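Local coordinates for fucolectin-related protein (Streptococcus pneumoniae, PDB 2WMF), which probably hydrolyses blood-group carbohydrate antigens of the host as a family 98 glycoside hydrolase, in a pathway of fucose use, at residues P91-E96 / N126-E131; V118-G123 / V146-N151; P271-A276 / T463-A468; N482-D487 / P523-F528. One frame throughout, in Å; residues are numbered along the deposited sequence.

Contact 1: P91-E96 / N126-E131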
loop_
_atom_site.group_PDB
_atom_site.type_symbol
_atom_site.label_atom_id
_atom_site.label_comp_id
_atom_site.label_asym_id
_atom_site.label_seq_id
_atom_site.Cartn_x
_atom_site.Cartn_y
_atom_site.Cartn_z
ATOM N N PRO A 91 -10.887 -8.717 -19.318
ATOM C CA PRO A 91 -10.062 -8.820 -20.535
ATOM C C PRO A 91 -10.215 -10.114 -21.344
ATOM O O PRO A 91 -9.259 -10.907 -21.536
ATOM C CB PRO A 91 -8.635 -8.640 -19.974
ATOM C CG PRO A 91 -8.667 -9.322 -18.688
ATOM C CD PRO A 91 -10.053 -8.925 -18.111
ATOM N N ARG A 92 -11.429 -10.326 -21.841
ATOM C CA ARG A 92 -11.679 -11.392 -22.784
ATOM C C ARG A 92 -10.887 -11.135 -24.073
ATOM O O ARG A 92 -10.905 -10.045 -24.629
ATOM C CB ARG A 92 -13.164 -11.458 -23.105
ATOM C CG ARG A 92 -13.570 -12.613 -24.027
ATOM C CD ARG A 92 -15.083 -12.662 -24.329
ATOM N NE ARG A 92 -15.535 -11.473 -25.048
ATOM C CZ ARG A 92 -15.689 -11.380 -26.375
ATOM N NH1 ARG A 92 -15.434 -12.428 -27.166
ATOM N NH2 ARG A 92 -16.108 -10.234 -26.920
ATOM N N ASP A 93 -10.184 -12.161 -24.520
ATOM C CA ASP A 93 -9.392 -12.096 -25.756
ATOM C C ASP A 93 -10.263 -11.720 -26.976
ATOM O O ASP A 93 -11.213 -12.419 -27.328
ATOM C CB ASP A 93 -8.668 -13.415 -25.944
ATOM C CG ASP A 93 -7.665 -13.386 -27.084
ATOM O OD1 ASP A 93 -7.330 -12.299 -27.597
ATOM O OD2 ASP A 93 -7.211 -14.474 -27.427
ATOM N N THR A 94 -9.941 -10.586 -27.590
ATOM C CA THR A 94 -10.560 -10.125 -28.825
ATOM C C THR A 94 -9.510 -9.490 -29.730
ATOM O O THR A 94 -8.403 -9.108 -29.287
ATOM C CB THR A 94 -11.635 -9.067 -28.586
ATOM O OG1 THR A 94 -11.016 -7.876 -28.093
ATOM C CG2 THR A 94 -12.722 -9.602 -27.628
ATOM N N LYS A 95 -9.875 -9.335 -31.002
ATOM C CA LYS A 95 -9.008 -8.568 -31.932
ATOM C C LYS A 95 -8.716 -7.133 -31.419
ATOM O O LYS A 95 -7.581 -6.665 -31.473
ATOM C CB LYS A 95 -9.683 -8.550 -33.300
ATOM C CG LYS A 95 -8.991 -7.725 -34.385
ATOM C CD LYS A 95 -9.994 -7.444 -35.530
ATOM C CE LYS A 95 -9.298 -6.962 -36.810
ATOM N NZ LYS A 95 -8.736 -8.158 -37.562
ATOM N N GLU A 96 -9.732 -6.467 -30.890
ATOM C CA GLU A 96 -9.603 -5.103 -30.405
ATOM C C GLU A 96 -8.712 -5.043 -29.156
ATOM O O GLU A 96 -7.934 -4.118 -28.993
ATOM C CB GLU A 96 -10.976 -4.508 -30.091
ATOM C CG GLU A 96 -11.876 -4.258 -31.306
ATOM C CD GLU A 96 -12.460 -5.561 -31.928
ATOM O OE1 GLU A 96 -12.698 -6.570 -31.208
ATOM O OE2 GLU A 96 -12.661 -5.577 -33.175
ATOM N N ASN A 126 -11.110 -16.711 -20.683
ATOM C CA ASN A 126 -10.609 -16.684 -22.086
ATOM C C ASN A 126 -9.773 -15.436 -22.330
ATOM O O ASN A 126 -10.153 -14.512 -23.073
ATOM C CB ASN A 126 -11.799 -16.810 -23.061
ATOM C CG ASN A 126 -12.503 -18.151 -22.933
ATOM O OD1 ASN A 126 -13.721 -18.211 -22.771
ATOM N ND2 ASN A 126 -11.731 -19.238 -22.966
ATOM N N THR A 127 -8.605 -15.428 -21.668
ATOM C CA THR A 127 -7.644 -14.324 -21.716
ATOM C C THR A 127 -6.625 -14.613 -22.813
ATOM O O THR A 127 -6.649 -15.714 -23.402
ATOM C CB THR A 127 -6.975 -14.156 -20.347
ATOM O OG1 THR A 127 -6.529 -15.438 -19.851
ATOM C CG2 THR A 127 -8.006 -13.517 -19.362
ATOM N N VAL A 128 -5.735 -13.663 -23.080
ATOM C CA VAL A 128 -4.799 -13.793 -24.211
ATOM C C VAL A 128 -3.941 -15.034 -24.055
ATOM O O VAL A 128 -3.571 -15.436 -22.927
ATOM C CB VAL A 128 -3.922 -12.509 -24.441
ATOM C CG1 VAL A 128 -4.796 -11.347 -24.918
ATOM C CG2 VAL A 128 -3.138 -12.145 -23.198
ATOM N N PRO A 129 -3.651 -15.706 -25.184
ATOM C CA PRO A 129 -2.841 -16.923 -25.076
ATOM C C PRO A 129 -1.441 -16.711 -24.516
ATOM O O PRO A 129 -0.831 -15.701 -24.806
ATOM C CB PRO A 129 -2.739 -17.386 -26.543
ATOM C CG PRO A 129 -3.910 -16.778 -27.241
ATOM C CD PRO A 129 -4.079 -15.445 -26.576
ATOM N N PRO A 130 -0.938 -17.656 -23.728
ATOM C CA PRO A 130 0.468 -17.524 -23.304
ATOM C C PRO A 130 1.469 -17.365 -24.460
ATOM O O PRO A 130 2.451 -16.634 -24.339
ATOM C CB PRO A 130 0.729 -18.827 -22.527
ATOM C CG PRO A 130 -0.613 -19.260 -22.037
ATOM C CD PRO A 130 -1.593 -18.819 -23.096
ATOM N N GLU A 131 1.220 -18.060 -25.565
ATOM C CA GLU A 131 2.052 -17.907 -26.763
ATOM C C GLU A 131 2.093 -16.441 -27.288
ATOM O O GLU A 131 3.155 -15.948 -27.727
ATOM C CB GLU A 131 1.509 -18.863 -27.819
ATOM C CG GLU A 131 1.580 -20.372 -27.445
ATOM C CD GLU A 131 0.525 -20.909 -26.424
ATOM O OE1 GLU A 131 -0.500 -20.242 -26.104
ATOM O OE2 GLU A 131 0.757 -22.060 -25.929
HETATM O O HOH W 1 -6.373 -11.231 -21.646
HETATM O O HOH W 2 -7.759 -17.066 -26.370
#
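A chi1 of -172° carries the Asp93 carboxylate opposite its own amide nitrogen and across Val128 and Pro129, while Thr127, whose CG2 stands anti to its own carbonyl carbon, presses that methyl to within 3.6 Å of Pro91 O. Segments 91-96 and 126-131 belong to two successive beta-alpha loops of the (beta/alpha)8 barrel, following strands 74-79 and 115-121 and running into helices 95-111 and 130-139. They are tied directly by one backbone hydrogen bond: Asp93 N reaches Asn126 O at 2.8 Å, almost perfectly straight at 178°. The same oxygen takes a softer CA-H contact from Arg92. A water links the two loops, giving a proton to Pro91 O and accepting one from Val128 N. Thr94 follows as N-cap, its hydroxyl holding Leu97 N, and Thr127 OG1 is hydrogen-bonded to Tyr166 OH. Asp93 OD1 makes a salt bridge with Arg98 of the helix that follows and lies 3.8 Å from Val128 CG1. Among the contacts of Asp93 OD2 are a second water, which donates to it at 2.9 Å, and Pro129 CD, the ring carbon next to the nitrogen, 3.4 Å from OD2.

Contact 2: V118-G123 / V146-N151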
loop_
_atom_site.group_PDB
_atom_site.type_symbol
_atom_site.label_atom_id
_atom_site.label_comp_id
_atom_site.label_asym_id
_atom_site.label_seq_id
_atom_site.Cartn_x
_atom_site.Cartn_y
_atom_site.Cartn_z
ATOM N N VAL A 118 -2.291 -5.419 -17.796
ATOM C CA VAL A 118 -3.323 -6.170 -17.065
ATOM C C VAL A 118 -3.959 -7.129 -18.067
ATOM O O VAL A 118 -4.631 -6.679 -19.006
ATOM C CB VAL A 118 -4.412 -5.271 -16.467
ATOM C CG1 VAL A 118 -5.446 -6.134 -15.737
ATOM C CG2 VAL A 118 -3.805 -4.167 -15.530
ATOM N N ILE A 119 -3.697 -8.417 -17.901
ATOM C CA ILE A 119 -4.212 -9.458 -18.813
ATOM C C ILE A 119 -5.230 -10.405 -18.197
ATOM O O ILE A 119 -5.817 -11.211 -18.914
ATOM C CB ILE A 119 -3.091 -10.258 -19.512
ATOM C CG1 ILE A 119 -2.361 -11.185 -18.522
ATOM C CG2 ILE A 119 -2.088 -9.255 -20.229
ATOM C CD1 ILE A 119 -1.428 -12.150 -19.211
ATOM N N MET A 120 -5.433 -10.310 -16.877
ATOM C CA MET A 120 -6.413 -11.115 -16.177
ATOM C C MET A 120 -7.166 -10.257 -15.155
ATOM O O MET A 120 -6.555 -9.439 -14.486
ATOM C CB MET A 120 -5.751 -12.278 -15.403
ATOM C CG MET A 120 -5.178 -13.436 -16.243
ATOM S SD MET A 120 -4.432 -14.702 -15.229
ATOM C CE MET A 120 -5.878 -15.599 -14.644
ATOM N N SER A 121 -8.501 -10.420 -15.114
ATOM C CA SER A 121 -9.320 -9.756 -14.112
ATOM C C SER A 121 -10.740 -10.335 -14.065
ATOM O O SER A 121 -11.239 -10.865 -15.062
ATOM C CB SER A 121 -9.416 -8.263 -14.397
ATOM O OG SER A 121 -9.997 -7.572 -13.299
ATOM N N ALA A 122 -11.324 -10.258 -12.879
ATOM C CA ALA A 122 -12.747 -10.507 -12.649
ATOM C C ALA A 122 -13.223 -11.830 -13.280
ATOM O O ALA A 122 -14.272 -11.880 -13.939
ATOM C CB ALA A 122 -13.575 -9.303 -13.130
ATOM N N GLY A 123 -12.470 -12.916 -13.039
ATOM C CA GLY A 123 -12.903 -14.244 -13.399
ATOM C C GLY A 123 -12.759 -14.658 -14.841
ATOM O O GLY A 123 -13.114 -15.803 -15.202
ATOM N N VAL A 146 3.153 -8.640 -16.329
ATOM C CA VAL A 146 1.698 -8.605 -16.467
ATOM C C VAL A 146 1.041 -8.664 -15.079
ATOM O O VAL A 146 1.665 -9.093 -14.118
ATOM C CB VAL A 146 1.151 -9.740 -17.352
ATOM C CG1 VAL A 146 1.750 -9.609 -18.752
ATOM C CG2 VAL A 146 1.409 -11.143 -16.761
ATOM N N LEU A 147 -0.230 -8.284 -15.036
ATOM C CA LEU A 147 -1.024 -8.248 -13.813
ATOM C C LEU A 147 -2.318 -9.053 -13.946
ATOM O O LEU A 147 -2.959 -9.065 -15.015
ATOM C CB LEU A 147 -1.401 -6.831 -13.464
ATOM C CG LEU A 147 -0.249 -5.898 -13.081
ATOM C CD1 LEU A 147 -0.102 -4.745 -14.066
ATOM C CD2 LEU A 147 -0.432 -5.434 -11.611
ATOM N N ASN A 148 -2.653 -9.724 -12.834
ATOM C CA ASN A 148 -3.953 -10.303 -12.598
ATOM C C ASN A 148 -4.517 -9.513 -11.416
ATOM O O ASN A 148 -3.883 -9.439 -10.353
ATOM C CB ASN A 148 -3.783 -11.764 -12.212
ATOM C CG ASN A 148 -5.091 -12.482 -11.917
ATOM O OD1 ASN A 148 -6.167 -11.888 -11.968
ATOM N ND2 ASN A 148 -5.000 -13.786 -11.627
ATOM N N ILE A 149 -5.697 -8.947 -11.594
ATOM C CA ILE A 149 -6.290 -8.063 -10.589
ATOM C C ILE A 149 -7.736 -8.427 -10.320
ATOM O O ILE A 149 -8.516 -8.449 -11.250
ATOM C CB ILE A 149 -6.227 -6.561 -11.063
ATOM C CG1 ILE A 149 -4.793 -6.113 -11.342
ATOM C CG2 ILE A 149 -6.811 -5.618 -9.976
ATOM C CD1 ILE A 149 -4.655 -4.646 -11.799
ATOM N N GLU A 150 -8.062 -8.713 -9.050
ATOM C CA GLU A 150 -9.449 -8.709 -8.526
ATOM C C GLU A 150 -10.324 -9.876 -8.993
ATOM O O GLU A 150 -10.918 -9.820 -10.054
ATOM C CB GLU A 150 -10.196 -7.416 -8.845
ATOM C CG GLU A 150 -11.537 -7.319 -8.138
ATOM C CD GLU A 150 -12.275 -6.034 -8.543
ATOM O OE1 GLU A 150 -11.707 -4.907 -8.425
ATOM O OE2 GLU A 150 -13.419 -6.167 -9.043
ATOM N N ASN A 151 -10.490 -10.861 -8.115
ATOM C CA ASN A 151 -11.301 -12.051 -8.392
ATOM C C ASN A 151 -12.079 -12.574 -7.192
ATOM O O ASN A 151 -12.742 -13.582 -7.299
ATOM C CB ASN A 151 -10.401 -13.188 -8.912
ATOM C CG ASN A 151 -9.628 -12.815 -10.147
ATOM O OD1 ASN A 151 -10.133 -12.944 -11.251
ATOM N ND2 ASN A 151 -8.383 -12.340 -9.959
#
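Val118 CG2 packs against Ile149 CD1 at 3.9 Å and also against Leu147 CD1, a tight apolar patch on the face of the sheet that Glu77 shares. Ile119, its CB turned almost the opposite way from that of Val118, crosses Val146 with CD1 at CG2. The backbones are close here too: Leu147 O accepts from Ile119 N at 3.0 Å and, weakly, from Met120 N. Two residues of one strand thus share a single carbonyl, a beta bulge that shifts the register by one. Past it, Ile149 N returns a bond to Met120 O at 3.1 Å, coming from above the carbonyl plane. On the face turned to helix 159-172, Met120 crosses the Asn148 side chain at a slant, with Met120 CB 3.5 Å from Asn148 OD1 and the bent end bringing CE over to ND2. Strands 115-121 and 143-149 are parallel neighbours of the (beta/alpha)8 barrel, joined by the right-handed beta-alpha-beta crossover through helix 130-139. Toward their C-terminal ends the ladder loosens, and side chains take over from regular strand pairing. Ser121, whose chi1 of -169° swings OG to the side of its carbonyl carbon, gives its proton to Ile149 O at 2.7 Å. Ala122 N bonds to Glu150 O. The Asn151 amide is gripped at both ends: OD1 accepts from Gly123 N at 2.9 Å, and ND2, with its partner in the amide plane, donates to Asn148 OD1. In Glu150, the one partly exposed residue here, OE1 makes a salt bridge with Lys212 and OE2 accepts from Trp153 NE1.

Contact 3: P271-A276 / T463-A468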
loop_
_atom_site.group_PDB
_atom_site.type_symbol
_atom_site.label_atom_id
_atom_site.label_comp_id
_atom_site.label_asym_id
_atom_site.label_seq_id
_atom_site.Cartn_x
_atom_site.Cartn_y
_atom_site.Cartn_z
ATOM N N PRO A 271 -8.360 10.436 2.977
ATOM C CA PRO A 271 -7.282 11.411 3.219
ATOM C C PRO A 271 -5.953 11.000 2.556
ATOM O O PRO A 271 -5.547 9.828 2.582
ATOM C CB PRO A 271 -7.185 11.451 4.733
ATOM C CG PRO A 271 -8.558 11.143 5.172
ATOM C CD PRO A 271 -9.060 10.093 4.229
ATOM N N GLU A 272 -5.310 11.988 1.950
ATOM C CA GLU A 272 -4.026 11.769 1.230
ATOM C C GLU A 272 -2.981 11.077 2.099
ATOM O O GLU A 272 -2.349 10.100 1.687
ATOM C CB GLU A 272 -3.476 13.097 0.692
ATOM C CG GLU A 272 -4.324 13.702 -0.455
ATOM C CD GLU A 272 -5.467 14.602 -0.078
ATOM O OE1 GLU A 272 -5.980 14.545 1.090
ATOM O OE2 GLU A 272 -5.858 15.402 -0.989
ATOM N N SER A 273 -2.794 11.575 3.303
ATOM C CA SER A 273 -1.801 10.969 4.209
ATOM C C SER A 273 -2.211 9.560 4.632
ATOM O O SER A 273 -1.366 8.719 4.969
ATOM C CB SER A 273 -1.610 11.830 5.442
ATOM O OG SER A 273 -2.864 12.035 6.042
ATOM N N MET A 274 -3.509 9.272 4.609
ATOM C CA MET A 274 -3.943 7.923 4.961
ATOM C C MET A 274 -3.557 6.891 3.873
ATOM O O MET A 274 -3.318 5.714 4.183
ATOM C CB MET A 274 -5.442 7.856 5.250
ATOM C CG MET A 274 -5.969 6.462 5.628
ATOM S SD MET A 274 -7.745 6.563 6.064
ATOM C CE MET A 274 -8.158 4.821 5.926
ATOM N N ILE A 275 -3.525 7.325 2.621
ATOM C CA ILE A 275 -2.992 6.489 1.530
ATOM C C ILE A 275 -1.526 6.053 1.884
ATOM O O ILE A 275 -1.142 4.864 1.804
ATOM C CB ILE A 275 -2.999 7.204 0.192
ATOM C CG1 ILE A 275 -4.425 7.539 -0.259
ATOM C CG2 ILE A 275 -2.376 6.324 -0.907
ATOM C CD1 ILE A 275 -4.455 8.595 -1.354
ATOM N N ALA A 276 -0.742 7.047 2.317
ATOM C CA ALA A 276 0.632 6.795 2.803
ATOM C C ALA A 276 0.699 5.865 4.017
ATOM O O ALA A 276 1.622 5.016 4.120
ATOM C CB ALA A 276 1.370 8.098 3.056
ATOM N N THR A 463 -3.023 14.460 15.398
ATOM C CA THR A 463 -4.374 14.542 14.892
ATOM C C THR A 463 -4.613 13.409 13.910
ATOM O O THR A 463 -3.652 12.791 13.411
ATOM C CB THR A 463 -4.685 15.894 14.207
ATOM O OG1 THR A 463 -3.987 15.996 12.949
ATOM C CG2 THR A 463 -4.365 17.106 15.101
ATOM N N PRO A 464 -5.889 13.122 13.600
ATOM C CA PRO A 464 -6.121 12.141 12.571
ATOM C C PRO A 464 -5.386 12.402 11.254
ATOM O O PRO A 464 -5.174 13.540 10.868
ATOM C CB PRO A 464 -7.644 12.170 12.383
ATOM C CG PRO A 464 -8.189 12.584 13.754
ATOM C CD PRO A 464 -7.154 13.587 14.245
ATOM N N HIS A 465 -5.019 11.317 10.580
ATOM C CA HIS A 465 -4.370 11.382 9.256
ATOM C C HIS A 465 -3.001 12.086 9.379
ATOM O O HIS A 465 -2.608 12.932 8.553
ATOM C CB HIS A 465 -5.290 12.007 8.211
ATOM C CG HIS A 465 -6.682 11.484 8.325
ATOM N ND1 HIS A 465 -7.779 12.307 8.485
ATOM C CD2 HIS A 465 -7.140 10.213 8.372
ATOM C CE1 HIS A 465 -8.860 11.551 8.597
ATOM N NE2 HIS A 465 -8.501 10.277 8.555
ATOM N N THR A 466 -2.303 11.702 10.449
ATOM C CA THR A 466 -0.916 12.108 10.698
ATOM C C THR A 466 -0.076 10.852 10.892
ATOM O O THR A 466 -0.440 9.993 11.694
ATOM C CB THR A 466 -0.762 13.014 11.974
ATOM O OG1 THR A 466 -1.649 14.121 11.857
ATOM C CG2 THR A 466 0.678 13.556 12.080
ATOM N N TYR A 467 1.051 10.779 10.170
ATOM C CA TYR A 467 2.049 9.767 10.409
ATOM C C TYR A 467 3.404 10.434 10.720
ATOM O O TYR A 467 3.647 11.623 10.417
ATOM C CB TYR A 467 2.125 8.724 9.304
ATOM C CG TYR A 467 2.803 9.151 7.994
ATOM C CD1 TYR A 467 4.193 9.171 7.872
ATOM C CD2 TYR A 467 2.064 9.565 6.888
ATOM C CE1 TYR A 467 4.820 9.533 6.661
ATOM C CE2 TYR A 467 2.681 9.916 5.672
ATOM C CZ TYR A 467 4.067 9.907 5.556
ATOM O OH TYR A 467 4.677 10.238 4.342
ATOM N N ALA A 468 4.258 9.623 11.357
ATOM C CA ALA A 468 5.607 10.055 11.731
ATOM C C ALA A 468 6.559 8.893 11.627
ATOM O O ALA A 468 6.165 7.718 11.843
ATOM C CB ALA A 468 5.621 10.655 13.156
#
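The first turn of helix 272-283, which lies between the last two strands of the (beta/alpha)8 barrel, meets the turn that enters strand 467-472 of the C-terminal beta-sandwich. Pro271, at the N-cap position, and His465 make the main contact. Pro271 CG stands over the middle of the His465 imidazole, 3.4 Å from the ring centroid and only 6° off the normal, a CH-pi contact. Pro464 CB covers the opposite face nearer the rim, which leaves the ring held between two prolines. Its rotation is fixed as well, because NE2 bonds to Ala438 O and ND1 to Arg485 NH1; this pairing is consistent with a neutral ring carrying its proton on NE2. Met274 passes obliquely, with CB 4.3 Å from His465 CD2. Two residues after Pro271, Ser273 OG, held between its own N and carbonyl carbon (chi1 55°), donates to His465 O at 2.7 Å. It approaches from well above the carbonyl plane, and a weak bond to Tyr484 O also involves this hydroxyl. Further down the helix Ala276 CB touches Tyr467 CE2 at 3.4 Å, meeting the ring obliquely, while Ser273 O lies 4.0 Å from Tyr467 CD2. Every residue that touches is buried. Proline, serine and alanine thus offer short groups on one side of the helix start, against which two rings of the sandwich lie flat or aslant: a close-fitted interdomain seam between the (beta/alpha)8 barrel and the C-terminal beta-sandwich.

Contact 4: N482-D487 / P523-F528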
loop_
_atom_site.group_PDB
_atom_site.type_symbol
_atom_site.label_atom_id
_atom_site.label_comp_id
_atom_site.label_asym_id
_atom_site.label_seq_id
_atom_site.Cartn_x
_atom_site.Cartn_y
_atom_site.Cartn_z
ATOM N N ASN A 482 4.096 13.812 8.567
ATOM C CA ASN A 482 3.287 14.220 7.435
ATOM C C ASN A 482 1.813 14.045 7.781
ATOM O O ASN A 482 1.386 12.953 8.200
ATOM C CB ASN A 482 3.675 13.431 6.164
ATOM C CG ASN A 482 3.197 14.100 4.878
ATOM O OD1 ASN A 482 2.051 14.569 4.818
ATOM N ND2 ASN A 482 4.031 14.095 3.809
ATOM N N ASN A 483 1.043 15.126 7.638
ATOM C CA ASN A 483 -0.381 15.057 7.882
ATOM C C ASN A 483 -1.231 15.560 6.712
ATOM O O ASN A 483 -2.380 15.971 6.906
ATOM C CB ASN A 483 -0.713 15.826 9.186
ATOM C CG ASN A 483 -0.561 17.331 9.030
ATOM O OD1 ASN A 483 -0.126 17.834 7.979
ATOM N ND2 ASN A 483 -0.922 18.052 10.070
ATOM N N TYR A 484 -0.707 15.484 5.492
ATOM C CA TYR A 484 -1.342 16.174 4.347
ATOM C C TYR A 484 -2.782 15.666 4.153
ATOM O O TYR A 484 -3.009 14.448 4.001
ATOM C CB TYR A 484 -0.560 15.942 3.044
ATOM C CG TYR A 484 -1.033 16.868 1.904
ATOM C CD1 TYR A 484 -0.887 18.242 1.990
ATOM C CD2 TYR A 484 -1.651 16.354 0.782
ATOM C CE1 TYR A 484 -1.355 19.068 1.023
ATOM C CE2 TYR A 484 -2.113 17.197 -0.236
ATOM C CZ TYR A 484 -1.931 18.557 -0.124
ATOM O OH TYR A 484 -2.397 19.418 -1.103
ATOM N N ARG A 485 -3.760 16.570 4.224
ATOM C CA ARG A 485 -5.135 16.222 3.937
ATOM C C ARG A 485 -5.794 17.482 3.412
ATOM O O ARG A 485 -5.931 18.443 4.159
ATOM C CB ARG A 485 -5.875 15.712 5.183
ATOM C CG ARG A 485 -7.319 15.269 4.871
ATOM C CD ARG A 485 -8.104 14.877 6.096
ATOM N NE ARG A 485 -8.526 16.058 6.843
ATOM C CZ ARG A 485 -8.387 16.235 8.144
ATOM N NH1 ARG A 485 -7.898 15.270 8.924
ATOM N NH2 ARG A 485 -8.776 17.399 8.690
ATOM N N THR A 486 -6.238 17.445 2.167
ATOM C CA THR A 486 -6.962 18.589 1.586
ATOM C C THR A 486 -8.417 18.567 2.087
ATOM O O THR A 486 -8.966 17.489 2.348
ATOM C CB THR A 486 -6.924 18.565 0.043
ATOM O OG1 THR A 486 -7.630 17.391 -0.442
ATOM C CG2 THR A 486 -5.502 18.632 -0.467
ATOM N N ASP A 487 -9.047 19.741 2.173
ATOM C CA ASP A 487 -10.466 19.844 2.487
ATOM C C ASP A 487 -11.289 19.437 1.247
ATOM O O ASP A 487 -11.142 20.028 0.163
ATOM C CB ASP A 487 -10.778 21.290 2.890
ATOM C CG ASP A 487 -12.228 21.521 3.230
ATOM O OD1 ASP A 487 -12.960 20.524 3.427
ATOM O OD2 ASP A 487 -12.604 22.715 3.324
ATOM N N PRO A 523 -5.596 23.251 -4.467
ATOM C CA PRO A 523 -6.026 22.394 -3.366
ATOM C C PRO A 523 -6.315 23.207 -2.129
ATOM O O PRO A 523 -5.584 24.147 -1.834
ATOM C CB PRO A 523 -4.806 21.495 -3.120
ATOM C CG PRO A 523 -3.691 22.194 -3.739
ATOM C CD PRO A 523 -4.223 22.941 -4.899
ATOM N N VAL A 524 -7.358 22.836 -1.409
ATOM C CA VAL A 524 -7.784 23.600 -0.228
ATOM C C VAL A 524 -7.019 22.992 0.960
ATOM O O VAL A 524 -7.515 22.109 1.661
ATOM C CB VAL A 524 -9.311 23.574 -0.044
ATOM C CG1 VAL A 524 -9.688 24.408 1.181
ATOM C CG2 VAL A 524 -10.019 24.121 -1.302
ATOM N N ASP A 525 -5.762 23.415 1.130
ATOM C CA ASP A 525 -4.827 22.778 2.054
ATOM C C ASP A 525 -4.144 23.769 2.984
ATOM O O ASP A 525 -3.046 23.494 3.489
ATOM C CB ASP A 525 -3.779 21.925 1.282
ATOM C CG ASP A 525 -2.952 22.712 0.294
ATOM O OD1 ASP A 525 -2.941 23.973 0.329
ATOM O OD2 ASP A 525 -2.304 22.024 -0.539
ATOM N N ASN A 526 -4.836 24.887 3.250
ATOM C CA ASN A 526 -4.339 25.939 4.131
ATOM C C ASN A 526 -4.864 25.861 5.568
ATOM O O ASN A 526 -4.494 26.705 6.399
ATOM C CB ASN A 526 -4.570 27.316 3.494
ATOM C CG ASN A 526 -3.737 27.489 2.220
ATOM O OD1 ASN A 526 -4.279 27.553 1.142
ATOM N ND2 ASN A 526 -2.437 27.515 2.352
ATOM N N ASP A 527 -5.649 24.830 5.881
ATOM C CA ASP A 527 -6.076 24.598 7.264
ATOM C C ASP A 527 -4.958 23.750 7.911
ATOM O O ASP A 527 -4.778 22.597 7.541
ATOM C CB ASP A 527 -7.378 23.814 7.358
ATOM C CG ASP A 527 -8.593 24.506 6.717
ATOM O OD1 ASP A 527 -8.770 25.694 6.841
ATOM O OD2 ASP A 527 -9.443 23.793 6.152
ATOM N N PHE A 528 -4.229 24.324 8.849
ATOM C CA PHE A 528 -3.142 23.607 9.528
ATOM C C PHE A 528 -3.697 22.883 10.765
ATOM O O PHE A 528 -4.657 23.321 11.398
ATOM C CB PHE A 528 -2.016 24.531 9.962
ATOM C CG PHE A 528 -1.263 25.205 8.829
ATOM C CD1 PHE A 528 -1.482 24.905 7.490
ATOM C CD2 PHE A 528 -0.235 26.119 9.149
ATOM C CE1 PHE A 528 -0.769 25.564 6.478
ATOM C CE2 PHE A 528 0.505 26.742 8.141
ATOM C CZ PHE A 528 0.255 26.454 6.804
HETATM O O HOH W 3 -11.120 24.770 4.432
HETATM O O HOH W 4 -9.004 20.533 -2.022
#
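Two carboxylates come unusually close, Asp487 OD2 lying 4.4 Å from Asp527 OD2. A water between them gives a proton to each, 2.8 Å from Asp487 OD2 and 2.6 Å from Asp527 OD2, and that bridge would ease the repulsion between like charges. The segments are loops at one end of the beta-sandwich, one leaving strand 477-482 and the other entering strand 529-536, and they cross nearly at right angles. Val524, centre of an inverse gamma turn, accepts at O from Asp487 N, 2.9 Å away with an N-H...O angle of 178°. A second water joins Asp487 O to Val524 N. Over this backbone link Asp487 CB lies beside Val524 CG1, 3.7 Å apart and pointing the same way; Asp487 OD1 meanwhile bonds to Thr489 OG1, just past the segment. Deeper in, Thr486 CG2 rests 4.0 Å from Pro523 CB, and Thr486 OG1 reaches Glu272 of the barrel. An Asx turn, Tyr484 N to Asn482 OD1, precedes the tyrosine side chain. With chi1 at -169° the ring extends opposite its amide nitrogen, and Tyr484 OH donates at 2.7 Å to the anti lone pair of Asp525 OD2, which lies at the ring edge, near its plane.

In the fold
Along the chain the segments of contacts 1 and 2 alternate, all within the (beta/alpha)8 barrel; contact 3 closes next, and contact 4 comes last. Contacts 1 and 2 have centres about 12 Å apart and touch, since strand 115-121 leads into the loop before helix 130-139 and Pro91 and Thr127 pack on Ile119. Contacts 3 and 4, with centres about 11 Å apart, also touch: Tyr467 pairs with Asn482 between neighbouring sandwich strands, and Glu272 reaches Thr486. The two pairs lie far apart, contacts 1 and 4 having centres about 44 Å from each other. Contacts 1 and 2 thus build the barrel, contact 3 joins its helix 272-283 to the sandwich, and contact 4 ties two loops at the adjoining end of the sandwich.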